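Long-range contacts in fucolectin-related protein (Streptococcus pneumoniae, PDB 2J22), which probably binds fucose-containing carbohydrates such as blood group antigens, as a calcium-containing module of a pneumococcal virulence factor: residues R33-G38 / S48-K53; L73-R78 / L137-V142; L86-I91 / T103-S108. All blocks are in the same frame, centred on the assembly; numbering follows the deposited sequence. Where two conformers were deposited one is given.

In the fold
From the N terminus, contact 1 (33-38 with 48-53) comes first, closing a short loop within the connection between strands 20-23 and 59-64. The chain then runs into strand 67-77, where contact 2 (73-78 with 137-142) opens; that contact closes only near the C-terminal end, on strand 139-146. Between its two halves lies contact 3 (86-91 with 103-108), the hairpin of strands 89-94 and 100-108. Contacts 1 and 2 share the calcium ion and touch directly, their centres about 8 Å apart. Contact 3 belongs to the other sheet, and its L86 and I91 pack against L73, I75 and N77 of contact 2, joining the two sheets.

Contact 1: R33-G38 / S48-K53; sequences RLAVDG and SVTHTK. With CA (calcium ion), chain B.
L34, D37 and S48 meet around one calcium ion, and metal coordination carries much of this contact. From 33-38 come the carbonyl L34 O, 2.4 Å from the calcium, and the carboxylate atom D37 OD1, 2.6 Å from it. S48 gives two ligands, its backbone O and its hydroxyl, with S48 OG 2.5 Å from the metal, so that the residue chelates the ion. D37 binds through one oxygen: its OD2 stands 3.7 Å from the calcium. The D37 carboxylate reaches the ion with CG placed between its own backbone N and carbonyl carbon (chi1 69°).

Among polar pairs, S48 OG and D37 OD2 are only 2.4 Å apart, too short for the details of a hydrogen bond to be trusted. The carbonyl oxygens L34 O and S48 O approach to 3.2 Å without bonding, a closeness explained by their common metal.

Both segments lie in the long connection between strands 20-23 and 59-64 of a galactose-binding-domain-like fold. Residues 33-35 lie in a 3-10 turn that begins earlier in the chain, and N39 O, A140 O and E141 OE1 complete seven calcium ligands. With every ligand drawn from the protein, the site is consistent with a structural calcium that ties this connection to strand 139-146.

Van der Waals contacts extend away from the metal. The methyl T50 CG2 presses on A35 CB at 3.5 Å, tighter than usual, while T50 OG1 is hydrogen-bonded to L139 N. The methyl L34 CD1 rests against a carbonyl oxygen, 3.4 Å from V49 O, and W60 touches both A35 and T50.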
loop_
_atom_site.group_PDB
_atom_site.type_symbol
_atom_site.label_atom_id
_atom_site.label_comp_id
_atom_site.label_asym_id
_atom_site.label_seq_id
_atom_site.Cartn_x
_atom_site.Cartn_y
_atom_site.Cartn_z
ATOM N N ARG A 33 2.214 4.819 -8.655
ATOM C CA ARG A 33 1.988 6.182 -8.152
ATOM C C ARG A 33 0.514 6.446 -7.882
ATOM O O ARG A 33 0.176 7.393 -7.178
ATOM C CB ARG A 33 2.505 7.218 -9.185
ATOM C CG ARG A 33 1.780 7.171 -10.601
ATOM C CD ARG A 33 2.067 8.363 -11.483
ATOM N NE ARG A 33 1.363 8.322 -12.778
ATOM C CZ ARG A 33 1.906 7.862 -13.896
ATOM N NH1 ARG A 33 3.135 7.389 -13.884
ATOM N NH2 ARG A 33 1.230 7.872 -15.026
ATOM N N LEU A 34 -0.365 5.579 -8.460
ATOM C CA LEU A 34 -1.805 5.808 -8.392
ATOM C C LEU A 34 -2.206 5.602 -6.960
ATOM O O LEU A 34 -3.280 6.095 -6.557
ATOM C CB LEU A 34 -2.591 4.868 -9.298
ATOM C CG LEU A 34 -2.302 5.103 -10.797
ATOM C CD1 LEU A 34 -3.136 4.246 -11.745
ATOM C CD2 LEU A 34 -2.479 6.659 -11.056
ATOM N N ALA A 35 -1.385 4.881 -6.193
ATOM C CA ALA A 35 -1.790 4.731 -4.766
ATOM C C ALA A 35 -1.372 5.939 -3.894
ATOM O O ALA A 35 -1.649 5.974 -2.701
ATOM C CB ALA A 35 -1.269 3.379 -4.121
ATOM N N VAL A 36 -0.708 6.944 -4.469
ATOM C CA VAL A 36 -0.332 8.121 -3.676
ATOM C C VAL A 36 -0.663 9.440 -4.399
ATOM O O VAL A 36 -0.081 10.488 -4.127
ATOM C CB VAL A 36 1.159 8.073 -3.227
ATOM C CG1 VAL A 36 1.476 6.815 -2.422
ATOM C CG2 VAL A 36 2.136 8.151 -4.473
ATOM N N ASP A 37 -1.640 9.399 -5.272
ATOM C CA ASP A 37 -2.092 10.581 -6.007
ATOM C C ASP A 37 -3.099 11.462 -5.313
ATOM O O ASP A 37 -3.538 12.491 -5.907
ATOM C CB ASP A 37 -2.594 10.196 -7.400
ATOM C CG ASP A 37 -3.883 9.397 -7.395
ATOM O OD1 ASP A 37 -4.373 9.011 -6.340
ATOM O OD2 ASP A 37 -4.460 9.057 -8.452
ATOM N N GLY A 38 -3.455 11.077 -4.085
ATOM C CA GLY A 38 -4.452 11.755 -3.280
ATOM C C GLY A 38 -5.911 11.479 -3.642
ATOM O O GLY A 38 -6.768 12.238 -3.247
ATOM N N SER A 48 -7.447 5.665 -10.701
ATOM C CA SER A 48 -6.675 5.937 -9.491
ATOM C C SER A 48 -6.352 4.699 -8.662
ATOM O O SER A 48 -6.055 4.787 -7.475
ATOM C CB SER A 48 -7.346 7.064 -8.665
ATOM O OG SER A 48 -6.373 7.746 -7.880
ATOM N N VAL A 49 -6.320 3.545 -9.329
ATOM C CA VAL A 49 -6.015 2.283 -8.727
ATOM C C VAL A 49 -4.837 1.574 -9.424
ATOM O O VAL A 49 -4.791 1.474 -10.705
ATOM C CB VAL A 49 -7.326 1.393 -8.674
ATOM C CG1 VAL A 49 -7.118 0.058 -7.905
ATOM C CG2 VAL A 49 -8.426 2.177 -8.084
ATOM N N THR A 50 -3.870 1.113 -8.586
ATOM C CA THR A 50 -2.692 0.386 -9.070
ATOM C C THR A 50 -3.154 -1.034 -9.550
ATOM O O THR A 50 -4.269 -1.508 -9.229
ATOM C CB THR A 50 -1.597 0.228 -7.941
ATOM O OG1 THR A 50 -2.045 -0.745 -7.000
ATOM C CG2 THR A 50 -1.332 1.568 -7.084
ATOM N N HIS A 51 -2.287 -1.721 -10.270
ATOM C CA HIS A 51 -2.535 -3.063 -10.814
ATOM C C HIS A 51 -1.227 -3.721 -11.189
ATOM O O HIS A 51 -0.478 -3.170 -12.033
ATOM C CB HIS A 51 -3.471 -3.011 -12.042
ATOM C CG HIS A 51 -4.303 -4.257 -12.220
ATOM N ND1 HIS A 51 -3.783 -5.530 -12.154
ATOM C CD2 HIS A 51 -5.627 -4.408 -12.451
ATOM C CE1 HIS A 51 -4.746 -6.416 -12.363
ATOM N NE2 HIS A 51 -5.881 -5.759 -12.532
ATOM N N THR A 52 -0.875 -4.806 -10.514
ATOM C CA THR A 52 0.258 -5.619 -10.961
ATOM C C THR A 52 -0.200 -6.661 -11.961
ATOM O O THR A 52 -1.408 -6.928 -12.115
ATOM C CB THR A 52 1.031 -6.271 -9.755
ATOM O OG1 THR A 52 0.189 -7.268 -9.162
ATOM C CG2 THR A 52 1.252 -5.233 -8.553
ATOM N N LYS A 53 0.764 -7.275 -12.648
ATOM C CA LYS A 53 0.553 -8.563 -13.262
ATOM C C LYS A 53 0.291 -9.662 -12.241
ATOM O O LYS A 53 0.330 -9.432 -11.037
ATOM C CB LYS A 53 1.732 -8.935 -14.123
ATOM C CG LYS A 53 1.793 -8.044 -15.380
ATOM C CD LYS A 53 3.148 -8.167 -16.047
ATOM C CE LYS A 53 3.106 -7.904 -17.529
ATOM N NZ LYS A 53 2.766 -6.495 -17.827
HETATM CA CA CA B . -5.437 6.717 -5.790
#

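Contact 2: L73-R78 / L137-V142; sequences LIIYNR and LSLAEV. With CA (calcium ion), chain B.
The Y76 ring and the E141 side chain meet obliquely: Y76 CD2 lies 4.0 Å from E141 CB, and the ring plane is turned 53° from the carboxylate. K40, N113 and E143 also touch the Y76 side chain. At the other end of the contact, the R78 guanidinium holds a water in its plane, at its edge, with R78 NH1 2.9 Å from that water's oxygen. The same water donates to S138 OG, which is also hydrogen-bonded to T50 O, while R78 NE forms a salt bridge with D80. The flat amide of N77 is linked by a second water, which donates both to its OD1 and to S138 O; N77 ND2 is hydrogen-bonded outside the two segments, with I83 as main partner.

The backbones pair antiparallel, but with a classic beta bulge in which A140 and E141 both face Y76. Y76 N donates to E141 O at 2.7 Å, nearly straight at 168°. Y76 O, directed at the same strand, receives two weak bonds, from A140 N at 3.0 Å and from E141 N at 3.5 Å. The chain turns a corner at A140, and this part of it supplies two calcium ligands: A140 O, 2.2 Å from the ion, and E141 OE1, 2.6 Å from it. E141 leaves with CG anti to the backbone N and then bends at chi2 (83°), which carries its carboxylate away from Y76 to the metal; its other oxygen, OE2, is held by G38. L34, D37, N39 and S48 provide the remaining ligands.

I75 and V142 point to the opposite face of the sheet from Y76 and E141. There L73 CD1 meets V142 CG1 at 3.6 Å, I75 CG2 touches L139 CD2, and I128 of strand 125-130 covers I75, L139 and V142.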
loop_
_atom_site.group_PDB
_atom_site.type_symbol
_atom_site.label_atom_id
_atom_site.label_comp_id
_atom_site.label_asym_id
_atom_site.label_seq_id
_atom_site.Cartn_x
_atom_site.Cartn_y
_atom_site.Cartn_z
ATOM N N LEU A 73 -1.349 4.247 9.268
ATOM C CA LEU A 73 -1.394 3.802 7.863
ATOM C C LEU A 73 -2.868 3.538 7.477
ATOM O O LEU A 73 -3.592 2.838 8.217
ATOM C CB LEU A 73 -0.501 2.575 7.642
ATOM C CG LEU A 73 -0.670 1.685 6.420
ATOM C CD1 LEU A 73 -0.131 2.442 5.211
ATOM C CD2 LEU A 73 0.196 0.433 6.706
ATOM N N ILE A 74 -3.322 4.138 6.366
ATOM C CA ILE A 74 -4.621 3.768 5.821
ATOM C C ILE A 74 -4.495 3.210 4.330
ATOM O O ILE A 74 -3.794 3.797 3.471
ATOM C CB ILE A 74 -5.690 4.919 5.957
ATOM C CG1 ILE A 74 -5.632 5.636 7.304
ATOM C CG2 ILE A 74 -7.079 4.355 5.777
ATOM C CD1 ILE A 74 -6.650 6.859 7.437
ATOM N N ILE A 75 -5.039 2.015 4.127
ATOM C CA ILE A 75 -5.049 1.332 2.823
ATOM C C ILE A 75 -6.498 1.286 2.297
ATOM O O ILE A 75 -7.404 0.840 3.000
ATOM C CB ILE A 75 -4.484 -0.096 2.954
ATOM C CG1 ILE A 75 -2.983 -0.044 3.281
ATOM C CG2 ILE A 75 -4.754 -0.951 1.679
ATOM C CD1 ILE A 75 -2.546 -1.196 4.163
ATOM N N TYR A 76 -6.695 1.788 1.086
ATOM C CA TYR A 76 -7.999 1.850 0.401
ATOM C C TYR A 76 -7.972 0.815 -0.712
ATOM O O TYR A 76 -7.026 0.766 -1.486
ATOM C CB TYR A 76 -8.244 3.244 -0.164
ATOM C CG TYR A 76 -8.640 4.219 0.920
ATOM C CD1 TYR A 76 -9.940 4.232 1.398
ATOM C CD2 TYR A 76 -7.700 5.064 1.537
ATOM C CE1 TYR A 76 -10.333 5.059 2.423
ATOM C CE2 TYR A 76 -8.094 5.912 2.604
ATOM C CZ TYR A 76 -9.416 5.887 3.017
ATOM O OH TYR A 76 -9.871 6.721 3.997
ATOM N N ASN A 77 -8.922 -0.114 -0.690
ATOM C CA ASN A 77 -8.955 -1.179 -1.692
ATOM C C ASN A 77 -9.604 -0.738 -3.012
ATOM O O ASN A 77 -10.335 0.246 -3.034
ATOM C CB ASN A 77 -9.799 -2.310 -1.092
ATOM C CG ASN A 77 -9.592 -3.657 -1.787
ATOM O OD1 ASN A 77 -8.779 -3.798 -2.681
ATOM N ND2 ASN A 77 -10.354 -4.679 -1.341
ATOM N N ARG A 78 -9.353 -1.455 -4.101
ATOM C CA ARG A 78 -10.206 -1.414 -5.275
ATOM C C ARG A 78 -11.660 -1.719 -4.835
ATOM O O ARG A 78 -11.867 -2.422 -3.838
ATOM C CB ARG A 78 -9.767 -2.519 -6.256
ATOM C CG ARG A 78 -10.462 -2.453 -7.660
ATOM C CD ARG A 78 -9.937 -3.494 -8.670
ATOM N NE ARG A 78 -10.760 -3.451 -9.896
ATOM C CZ ARG A 78 -10.572 -4.281 -10.911
ATOM N NH1 ARG A 78 -9.626 -5.219 -10.825
ATOM N NH2 ARG A 78 -11.353 -4.220 -11.983
ATOM N N LEU A 137 -1.970 -7.454 -7.370
ATOM C CA LEU A 137 -2.198 -6.460 -6.267
ATOM C C LEU A 137 -2.728 -5.160 -6.852
ATOM O O LEU A 137 -2.137 -4.582 -7.784
ATOM C CB LEU A 137 -0.956 -6.294 -5.390
ATOM C CG LEU A 137 -0.981 -5.183 -4.325
ATOM C CD1 LEU A 137 -1.972 -5.630 -3.202
ATOM C CD2 LEU A 137 0.374 -5.064 -3.688
ATOM N N SER A 138 -3.851 -4.712 -6.337
ATOM C CA SER A 138 -4.435 -3.437 -6.742
ATOM C C SER A 138 -4.807 -2.639 -5.478
ATOM O O SER A 138 -5.539 -3.137 -4.591
ATOM C CB SER A 138 -5.683 -3.624 -7.625
ATOM O OG SER A 138 -5.391 -4.075 -8.946
ATOM N N LEU A 139 -4.318 -1.415 -5.424
ATOM C CA LEU A 139 -4.555 -0.466 -4.340
ATOM C C LEU A 139 -5.134 0.845 -4.881
ATOM O O LEU A 139 -4.538 1.494 -5.714
ATOM C CB LEU A 139 -3.209 -0.237 -3.605
ATOM C CG LEU A 139 -2.377 -1.458 -3.121
ATOM C CD1 LEU A 139 -0.979 -1.225 -2.660
ATOM C CD2 LEU A 139 -3.055 -1.819 -1.812
ATOM N N ALA A 140 -6.245 1.318 -4.347
ATOM C CA ALA A 140 -6.747 2.660 -4.675
ATOM C C ALA A 140 -5.918 3.782 -4.038
ATOM O O ALA A 140 -5.708 4.848 -4.659
ATOM C CB ALA A 140 -8.224 2.822 -4.215
ATOM N N GLU A 141 -5.507 3.584 -2.777
ATOM C CA GLU A 141 -4.729 4.545 -2.054
ATOM C C GLU A 141 -4.069 3.920 -0.800
ATOM O O GLU A 141 -4.641 3.064 -0.061
ATOM C CB GLU A 141 -5.578 5.818 -1.723
ATOM C CG GLU A 141 -4.776 7.019 -1.259
ATOM C CD GLU A 141 -4.192 7.823 -2.416
ATOM O OE1 GLU A 141 -4.330 7.415 -3.569
ATOM O OE2 GLU A 141 -3.603 8.878 -2.127
ATOM N N VAL A 142 -2.850 4.350 -0.566
ATOM C CA VAL A 142 -2.126 3.994 0.681
ATOM C C VAL A 142 -1.735 5.344 1.295
ATOM O O VAL A 142 -1.024 6.103 0.708
ATOM C CB VAL A 142 -0.826 3.124 0.399
ATOM C CG1 VAL A 142 0.024 2.893 1.681
ATOM C CG2 VAL A 142 -1.150 1.786 -0.314
HETATM CA CA CA B . -5.437 6.717 -5.790
HETATM O O HOH W 1 -7.340 -5.095 -4.548
HETATM O O HOH W 2 -7.436 -5.978 -9.160
#

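Contact 3: L86-I91 / T103-S108; sequences LSNFDI and TQHIDS
S87 lies against the C-terminal end of 103-108, with S87 CB 3.4 Å from D107 O. N88 follows with a positive phi (49°), and N88 and F89 both face I106, a G1 beta bulge. N88 N donates to D107 O at 2.6 Å from above the carbonyl plane. N88 OD1, at the edge of the H105 ring, shares a donating water with D107 OD1, and N88 ND2 is hydrogen-bonded to S132 OG. F89 exchanges two backbone bonds with I106, and F89 O lies over one face of the H105 ring. With CG between the backbone N and carbonyl carbon (chi1 68°), the F89 ring lies alongside I106 and is sandwiched: I106 CB makes a CH-pi contact 3.6 Å from the F89 ring centroid, 17° off the normal, and L86 CD1 covers the opposite face. D90 OD1 accepts from H105 ND1 at 2.7 Å; the donor comes from above the carboxylate plane, and D90 OD2 forms a salt bridge with R131. I91 bonds Q104 in both directions.

This hairpin edges its sheet, 100-108 outermost and 89-94 paired to 125-130; inward, L86 and I91 rest on strand 67-77 and I106 on strand 113-118 of the other sheet.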
loop_
_atom_site.group_PDB
_atom_site.type_symbol
_atom_site.label_atom_id
_atom_site.label_comp_id
_atom_site.label_asym_id
_atom_site.label_seq_id
_atom_site.Cartn_x
_atom_site.Cartn_y
_atom_site.Cartn_z
ATOM N N LEU A 86 -7.357 -8.275 -2.352
ATOM C CA LEU A 86 -6.587 -7.630 -1.258
ATOM C C LEU A 86 -6.945 -8.400 0.009
ATOM O O LEU A 86 -7.812 -7.975 0.816
ATOM C CB LEU A 86 -6.898 -6.137 -1.078
ATOM C CG LEU A 86 -6.025 -5.375 -0.051
ATOM C CD1 LEU A 86 -4.495 -5.510 -0.305
ATOM C CD2 LEU A 86 -6.373 -3.893 0.041
ATOM N N SER A 87 -6.306 -9.544 0.170
ATOM C CA SER A 87 -6.600 -10.411 1.325
ATOM C C SER A 87 -5.367 -11.275 1.540
ATOM O O SER A 87 -4.559 -11.411 0.622
ATOM C CB SER A 87 -7.790 -11.311 1.011
ATOM O OG SER A 87 -7.468 -12.255 -0.004
ATOM N N ASN A 88 -5.220 -11.867 2.726
ATOM C CA ASN A 88 -4.064 -12.738 3.037
ATOM C C ASN A 88 -2.779 -12.065 2.648
ATOM O O ASN A 88 -2.041 -12.569 1.777
ATOM C CB ASN A 88 -4.203 -14.103 2.318
ATOM C CG ASN A 88 -3.043 -15.078 2.629
ATOM O OD1 ASN A 88 -2.335 -14.938 3.647
ATOM N ND2 ASN A 88 -2.833 -16.057 1.745
ATOM N N PHE A 89 -2.508 -10.912 3.273
ATOM C CA PHE A 89 -1.354 -10.129 2.868
ATOM C C PHE A 89 -0.499 -9.659 4.011
ATOM O O PHE A 89 -0.914 -9.651 5.137
ATOM C CB PHE A 89 -1.722 -8.964 1.877
ATOM C CG PHE A 89 -2.546 -7.868 2.479
ATOM C CD1 PHE A 89 -1.936 -6.744 3.044
ATOM C CD2 PHE A 89 -3.954 -7.945 2.469
ATOM C CE1 PHE A 89 -2.725 -5.657 3.631
ATOM C CE2 PHE A 89 -4.721 -6.938 2.996
ATOM C CZ PHE A 89 -4.142 -5.772 3.576
ATOM N N ASP A 90 0.736 -9.245 3.708
ATOM C CA ASP A 90 1.561 -8.658 4.729
ATOM C C ASP A 90 1.846 -7.196 4.445
ATOM O O ASP A 90 2.045 -6.791 3.265
ATOM C CB ASP A 90 2.896 -9.391 4.790
ATOM C CG ASP A 90 2.772 -10.766 5.355
ATOM O OD1 ASP A 90 1.984 -10.988 6.341
ATOM O OD2 ASP A 90 3.439 -11.682 4.872
ATOM N N ILE A 91 1.876 -6.430 5.529
ATOM C CA ILE A 91 2.391 -5.054 5.550
ATOM C C ILE A 91 3.735 -5.159 6.256
ATOM O O ILE A 91 3.785 -5.656 7.393
ATOM C CB ILE A 91 1.432 -4.136 6.364
ATOM C CG1 ILE A 91 0.030 -4.144 5.748
ATOM C CG2 ILE A 91 2.037 -2.715 6.565
ATOM C CD1 ILE A 91 -1.024 -3.395 6.525
ATOM N N THR A 103 6.143 -6.067 11.056
ATOM C CA THR A 103 5.355 -6.808 10.068
ATOM C C THR A 103 3.970 -7.065 10.594
ATOM O O THR A 103 3.827 -7.402 11.751
ATOM C CB THR A 103 6.020 -8.147 9.754
ATOM O OG1 THR A 103 7.305 -7.877 9.201
ATOM C CG2 THR A 103 5.303 -8.837 8.615
ATOM N N GLN A 104 2.949 -6.906 9.754
ATOM C CA GLN A 104 1.600 -7.304 10.149
ATOM C C GLN A 104 0.858 -8.070 9.050
ATOM O O GLN A 104 0.817 -7.656 7.872
ATOM C CB GLN A 104 0.798 -6.098 10.626
ATOM C CG GLN A 104 -0.666 -6.174 10.400
ATOM C CD GLN A 104 -1.486 -6.244 11.660
ATOM O OE1 GLN A 104 -2.161 -5.267 12.022
ATOM N NE2 GLN A 104 -1.463 -7.404 12.327
ATOM N N HIS A 105 0.245 -9.176 9.443
ATOM C CA HIS A 105 -0.452 -9.997 8.488
ATOM C C HIS A 105 -1.916 -9.650 8.484
ATOM O O HIS A 105 -2.509 -9.507 9.557
ATOM C CB HIS A 105 -0.327 -11.472 8.809
ATOM C CG HIS A 105 -0.909 -12.313 7.733
ATOM N ND1 HIS A 105 -0.216 -12.603 6.589
ATOM C CD2 HIS A 105 -2.155 -12.799 7.553
ATOM C CE1 HIS A 105 -0.982 -13.325 5.786
ATOM N NE2 HIS A 105 -2.167 -13.447 6.345
ATOM N N ILE A 106 -2.500 -9.527 7.289
ATOM C CA ILE A 106 -3.923 -9.232 7.147
ATOM C C ILE A 106 -4.659 -10.372 6.448
ATOM O O ILE A 106 -4.303 -10.800 5.364
ATOM C CB ILE A 106 -4.171 -7.862 6.412
ATOM C CG1 ILE A 106 -3.386 -6.703 7.072
ATOM C CG2 ILE A 106 -5.707 -7.566 6.245
ATOM C CD1 ILE A 106 -3.947 -6.217 8.459
ATOM N N ASP A 107 -5.716 -10.863 7.083
ATOM C CA ASP A 107 -6.470 -11.970 6.530
ATOM C C ASP A 107 -7.387 -11.427 5.440
ATOM O O ASP A 107 -7.337 -11.880 4.295
ATOM C CB ASP A 107 -7.267 -12.695 7.640
ATOM C CG ASP A 107 -6.354 -13.284 8.753
ATOM O OD1 ASP A 107 -5.310 -13.918 8.450
ATOM O OD2 ASP A 107 -6.607 -13.162 9.978
ATOM N N SER A 108 -8.202 -10.436 5.787
ATOM C CA SER A 108 -9.101 -9.833 4.815
ATOM C C SER A 108 -9.605 -8.470 5.285
ATOM O O SER A 108 -9.499 -8.117 6.461
ATOM C CB SER A 108 -10.284 -10.769 4.483
ATOM O OG SER A 108 -11.180 -10.863 5.579
HETATM O O HOH W 3 -4.201 -14.731 5.974
#